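Local atomic coordinates of sgbp-b (Bacteroides uniformis, PDB entry 7K44), a protein that serves as a surface glycan-binding protein of a gut Bacteroides, encoded in a xyloglucan utilization locus and probably capturing xyloglucan at the cell surface. Residues 83-86 / 91-94; 49-54 / 104-109. All coordinates share one frame; numbering follows the deposited sequence.

Contact 1: 83-86 / 91-94; sequences YTVN and EISF
With chi1 at 71°, Asn86 tucks CG between its own backbone N and carbonyl carbon, a turn that brings the amide up against the start of strand 91-95. Asn86 OD1 there accepts the backbone N of Glu91 at 3.1 Å, the donor standing 56° out of the amide plane rather than on a lone pair. The backbone of the same residue also binds: Asn86 N donates to Glu91 O at 3.1 Å, nearly in line with that C=O. Thus Asn86 holds both polar backbone atoms of Glu91, while Asn86 ND2, hydrogen-bonded to Asp90 in the connecting loop, passes 3.5 Å from Glu91 CB. The amide and the Glu91 carboxylate lie in almost parallel planes. With an alanine at this position, Glu91 N would probably lose its side-chain acceptor and Asp90 its amide partner, and the loop end would be freer to shift. Farther along, Thr84 and Ser93 form the hydrogen-bonded pair: Thr84 N reaches Ser93 O at 2.9 Å and Ser93 N reaches Thr84 O at 2.8 Å, both donors lying in the plane of the carbonyl they meet. Val85 and Ile92 form the neighbouring non-hydrogen-bonded pair, with Val85 CG1 4.2 Å from Ile92 CG1. Tyr83, its ring likewise set between N and carbonyl carbon, runs alongside Ile92 and brings CD1 to 4.0 Å from Ile92 CG2, while its CB meets Phe94 CB at 3.8 Å. Ile59 of the facing sheet touches Tyr83, Val85 and Ile92 together. This is an antiparallel beta hairpin, strand 84-85 forming one edge of a four-stranded sheet in the N-terminal beta sandwich, whose two facing sheets are consistent with an immunoglobulin-like fold.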
loop_
_atom_site.group_PDB
_atom_site.type_symbol
_atom_site.label_atom_id
_atom_site.label_comp_id
_atom_site.label_asym_id
_atom_site.label_seq_id
_atom_site.Cartn_x
_atom_site.Cartn_y
_atom_site.Cartn_z
ATOM N N TYR A 83 -15.898 -35.434 -13.881
ATOM C CA TYR A 83 -15.571 -34.541 -12.774
ATOM C C TYR A 83 -16.079 -35.152 -11.474
ATOM O O TYR A 83 -16.915 -36.060 -11.475
ATOM C CB TYR A 83 -16.197 -33.154 -12.985
ATOM C CG TYR A 83 -17.694 -33.209 -13.191
ATOM C CD1 TYR A 83 -18.568 -33.213 -12.110
ATOM C CD2 TYR A 83 -18.234 -33.263 -14.468
ATOM C CE1 TYR A 83 -19.933 -33.276 -12.297
ATOM C CE2 TYR A 83 -19.601 -33.327 -14.665
ATOM C CZ TYR A 83 -20.442 -33.330 -13.575
ATOM O OH TYR A 83 -21.801 -33.394 -13.767
ATOM N N THR A 84 -15.575 -34.631 -10.354
ATOM C CA THR A 84 -16.025 -35.063 -9.040
ATOM C C THR A 84 -16.380 -33.853 -8.184
ATOM O O THR A 84 -15.824 -32.764 -8.359
ATOM C CB THR A 84 -14.958 -35.917 -8.334
ATOM O OG1 THR A 84 -13.724 -35.197 -8.272
ATOM C CG2 THR A 84 -14.729 -37.214 -9.089
ATOM N N VAL A 85 -17.307 -34.058 -7.248
ATOM C CA VAL A 85 -17.750 -33.021 -6.321
ATOM C C VAL A 85 -17.411 -33.466 -4.905
ATOM O O VAL A 85 -17.513 -34.657 -4.583
ATOM C CB VAL A 85 -19.265 -32.768 -6.456
ATOM C CG1 VAL A 85 -19.624 -31.408 -5.887
ATOM C CG2 VAL A 85 -19.690 -32.899 -7.904
ATOM N N ASN A 86 -17.005 -32.511 -4.060
ATOM C CA ASN A 86 -16.640 -32.842 -2.688
ATOM C C ASN A 86 -17.889 -33.013 -1.816
ATOM O O ASN A 86 -19.027 -32.830 -2.258
ATOM C CB ASN A 86 -15.644 -31.822 -2.129
ATOM C CG ASN A 86 -16.270 -30.463 -1.874
ATOM O OD1 ASN A 86 -17.373 -30.178 -2.337
ATOM N ND2 ASN A 86 -15.557 -29.607 -1.149
ATOM N N GLU A 91 -16.850 -27.655 -4.115
ATOM C CA GLU A 91 -15.638 -27.758 -4.917
ATOM C C GLU A 91 -15.820 -28.863 -5.951
ATOM O O GLU A 91 -16.257 -29.967 -5.617
ATOM C CB GLU A 91 -14.411 -28.015 -4.026
ATOM C CG GLU A 91 -14.093 -26.855 -3.075
ATOM C CD GLU A 91 -12.860 -27.072 -2.211
ATOM O OE1 GLU A 91 -12.290 -28.182 -2.243
ATOM O OE2 GLU A 91 -12.459 -26.122 -1.496
ATOM N N ILE A 92 -15.521 -28.556 -7.214
ATOM C CA ILE A 92 -15.633 -29.505 -8.318
ATOM C C ILE A 92 -14.257 -29.671 -8.949
ATOM O O ILE A 92 -13.629 -28.681 -9.344
ATOM C CB ILE A 92 -16.630 -29.016 -9.387
ATOM C CG1 ILE A 92 -18.018 -28.789 -8.792
ATOM C CG2 ILE A 92 -16.703 -30.019 -10.524
ATOM C CD1 ILE A 92 -18.937 -28.001 -9.724
ATOM N N SER A 93 -13.797 -30.916 -9.069
ATOM C CA SER A 93 -12.476 -31.200 -9.613
ATOM C C SER A 93 -12.593 -31.901 -10.959
ATOM O O SER A 93 -13.441 -32.779 -11.136
ATOM C CB SER A 93 -11.665 -32.064 -8.644
ATOM O OG SER A 93 -11.315 -31.307 -7.494
ATOM N N PHE A 94 -11.729 -31.523 -11.900
ATOM C CA PHE A 94 -11.663 -32.211 -13.186
ATOM C C PHE A 94 -10.355 -31.869 -13.882
ATOM O O PHE A 94 -9.698 -30.883 -13.552
ATOM C CB PHE A 94 -12.852 -31.847 -14.089
ATOM C CG PHE A 94 -12.898 -30.396 -14.486
ATOM C CD1 PHE A 94 -13.539 -29.465 -13.686
ATOM C CD2 PHE A 94 -12.290 -29.966 -15.657
ATOM C CE1 PHE A 94 -13.577 -28.122 -14.048
ATOM C CE2 PHE A 94 -12.323 -28.627 -16.028
ATOM C CZ PHE A 94 -12.975 -27.703 -15.226
#

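Contact 2: 49-54 / 104-109; sequences LRIVGG and GSLVVE
Ile51 and Val108 are the closest backbone positions, their CA atoms 9.0 Å apart, and no hydrogen bond joins 49-54 to 104-109: the two strands belong to facing sheets of the sandwich and meet through side chains alone. Ile51 does the bridging. Its CG1 stands opposite the carbonyl carbon (chi1 -57°) and the branch runs on extended to CD1 (chi2 173°), a shape that carries the terminal methyl toward the facing sheet. There CD1 sits between two residues that project from the same side of strand 103-110. Leu106 comes tip to tip with it: CD2 lies 3.7 Å from Ile51 CD1 and 3.8 Å from Ile51 CG1, so this one leucine methyl rests against the last two carbons of the isoleucine branch, and Leu106 CG follows at 4.0 Å from Ile51 CD1. Val108 meets Ile51 differently, the two side chains sliding past each other in opposite directions until Val108 CG2 is 3.7 Å from Ile51 CD1. That valine methyl lies beside its own backbone N, the other being the one trans to N (chi1 178°). The same isoleucine methyl thus touches both neighbours at the same distance. Phe56 packs on Ile51 and Val108, Ile34 on Ile51, and Phe94 of the adjoining strand 91-95 on Ile51 and Leu106, closing more of the core round the three residues. Arg50, just before Ile51, and Val107, between Leu106 and Val108, point their CB atoms away from the other strand, as expected of strands with one inward face. All three touching residues are buried and wholly aliphatic, so the join between the sheets rests on van der Waals fit and exclusion of water, without a directional bond or a charge.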
loop_
_atom_site.group_PDB
_atom_site.type_symbol
_atom_site.label_atom_id
_atom_site.label_comp_id
_atom_site.label_asym_id
_atom_site.label_seq_id
_atom_site.Cartn_x
_atom_site.Cartn_y
_atom_site.Cartn_z
ATOM N N LEU A 49 -8.056 -28.767 -12.702
ATOM C CA LEU A 49 -8.684 -27.538 -12.243
ATOM C C LEU A 49 -9.621 -27.874 -11.093
ATOM O O LEU A 49 -10.153 -28.988 -11.014
ATOM C CB LEU A 49 -9.513 -26.851 -13.355
ATOM C CG LEU A 49 -8.786 -26.301 -14.582
ATOM C CD1 LEU A 49 -8.754 -27.336 -15.689
ATOM C CD2 LEU A 49 -9.465 -25.034 -15.088
ATOM N N ARG A 50 -9.844 -26.898 -10.213
ATOM C CA ARG A 50 -10.854 -27.040 -9.173
ATOM C C ARG A 50 -11.730 -25.796 -9.157
ATOM O O ARG A 50 -11.236 -24.693 -8.906
ATOM C CB ARG A 50 -10.210 -27.262 -7.801
ATOM C CG ARG A 50 -11.214 -27.719 -6.750
ATOM C CD ARG A 50 -10.584 -27.792 -5.355
ATOM N NE ARG A 50 -9.580 -28.844 -5.251
ATOM C CZ ARG A 50 -8.905 -29.111 -4.134
ATOM N NH1 ARG A 50 -9.134 -28.402 -3.036
ATOM N NH2 ARG A 50 -8.002 -30.079 -4.117
ATOM N N ILE A 51 -13.023 -25.981 -9.402
ATOM C CA ILE A 51 -13.984 -24.895 -9.246
ATOM C C ILE A 51 -14.359 -24.783 -7.775
ATOM O O ILE A 51 -14.802 -25.762 -7.163
ATOM C CB ILE A 51 -15.229 -25.146 -10.103
ATOM C CG1 ILE A 51 -14.847 -25.329 -11.568
ATOM C CG2 ILE A 51 -16.222 -23.998 -9.927
ATOM C CD1 ILE A 51 -16.031 -25.759 -12.444
ATOM N N VAL A 52 -14.205 -23.587 -7.214
ATOM C CA VAL A 52 -14.485 -23.319 -5.805
ATOM C C VAL A 52 -15.665 -22.362 -5.723
ATOM O O VAL A 52 -15.619 -21.258 -6.278
ATOM C CB VAL A 52 -13.257 -22.737 -5.092
ATOM C CG1 VAL A 52 -13.597 -22.408 -3.645
ATOM C CG2 VAL A 52 -12.110 -23.720 -5.170
ATOM N N GLY A 53 -16.712 -22.774 -5.021
ATOM C CA GLY A 53 -17.889 -21.939 -4.902
ATOM C C GLY A 53 -18.845 -22.439 -3.842
ATOM O O GLY A 53 -18.485 -22.501 -2.661
ATOM N N GLY A 54 -20.055 -22.794 -4.248
ATOM C CA GLY A 54 -21.018 -23.342 -3.316
ATOM C C GLY A 54 -22.291 -23.747 -4.028
ATOM O O GLY A 54 -22.565 -23.321 -5.156
ATOM N N GLY A 104 -13.024 -17.484 -22.540
ATOM C CA GLY A 104 -14.469 -17.487 -22.516
ATOM C C GLY A 104 -14.949 -17.594 -21.084
ATOM O O GLY A 104 -14.533 -16.813 -20.223
ATOM N N SER A 105 -15.811 -18.565 -20.814
ATOM C CA SER A 105 -16.348 -18.757 -19.481
ATOM C C SER A 105 -16.362 -20.242 -19.160
ATOM O O SER A 105 -16.443 -21.093 -20.053
ATOM C CB SER A 105 -17.765 -18.174 -19.307
ATOM O OG SER A 105 -17.835 -16.810 -19.717
ATOM N N LEU A 106 -16.254 -20.546 -17.868
ATOM C CA LEU A 106 -16.462 -21.896 -17.356
ATOM C C LEU A 106 -17.795 -21.919 -16.625
ATOM O O LEU A 106 -18.051 -21.054 -15.780
ATOM C CB LEU A 106 -15.326 -22.275 -16.408
ATOM C CG LEU A 106 -15.385 -23.632 -15.719
ATOM C CD1 LEU A 106 -15.611 -24.785 -16.708
ATOM C CD2 LEU A 106 -14.101 -23.845 -14.939
ATOM N N VAL A 107 -18.647 -22.889 -16.963
ATOM C CA VAL A 107 -20.035 -22.908 -16.515
ATOM C C VAL A 107 -20.325 -24.183 -15.733
ATOM O O VAL A 107 -19.938 -25.282 -16.146
ATOM C CB VAL A 107 -21.003 -22.805 -17.714
ATOM C CG1 VAL A 107 -22.416 -22.611 -17.214
ATOM C CG2 VAL A 107 -20.582 -21.673 -18.645
ATOM N N VAL A 108 -21.042 -24.032 -14.620
ATOM C CA VAL A 108 -21.647 -25.147 -13.898
ATOM C C VAL A 108 -23.156 -24.981 -14.015
ATOM O O VAL A 108 -23.733 -24.046 -13.447
ATOM C CB VAL A 108 -21.220 -25.185 -12.428
ATOM C CG1 VAL A 108 -21.920 -26.336 -11.705
ATOM C CG2 VAL A 108 -19.713 -25.300 -12.309
ATOM N N GLU A 109 -23.796 -25.886 -14.746
ATOM C CA GLU A 109 -25.236 -25.862 -14.967
ATOM C C GLU A 109 -25.871 -26.872 -14.015
ATOM O O GLU A 109 -25.641 -28.080 -14.140
ATOM C CB GLU A 109 -25.522 -26.211 -16.426
ATOM C CG GLU A 109 -26.979 -26.129 -16.841
ATOM C CD GLU A 109 -27.199 -26.613 -18.266
ATOM O OE1 GLU A 109 -26.598 -26.035 -19.195
ATOM O OE2 GLU A 109 -27.969 -27.579 -18.455
#

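How the contacts relate
Strand 91-95 connects the two contacts: it pairs with 84-85 in contact 1 and, on its other side, with strand 48-54 of contact 2. Ile51 N lies 2.8 Å from Ile92 O, and Leu49 N 2.8 Å from Phe94 O, probable backbone hydrogen bonds that place strand 48-54 in the same sheet as the hairpin of contact 1, while strand 103-110 belongs to the facing sheet. The contact centres are about 10 Å apart, and contact 1 is nested within the chain loop that contact 2 closes. Val108 also touches Ile92. Both contacts belong to the N-terminal sandwich, whereas the calcium ion is bound by Asn213, Asp215, Asp241, Lys243 and Asp378, in the xyloglucan-binding domain.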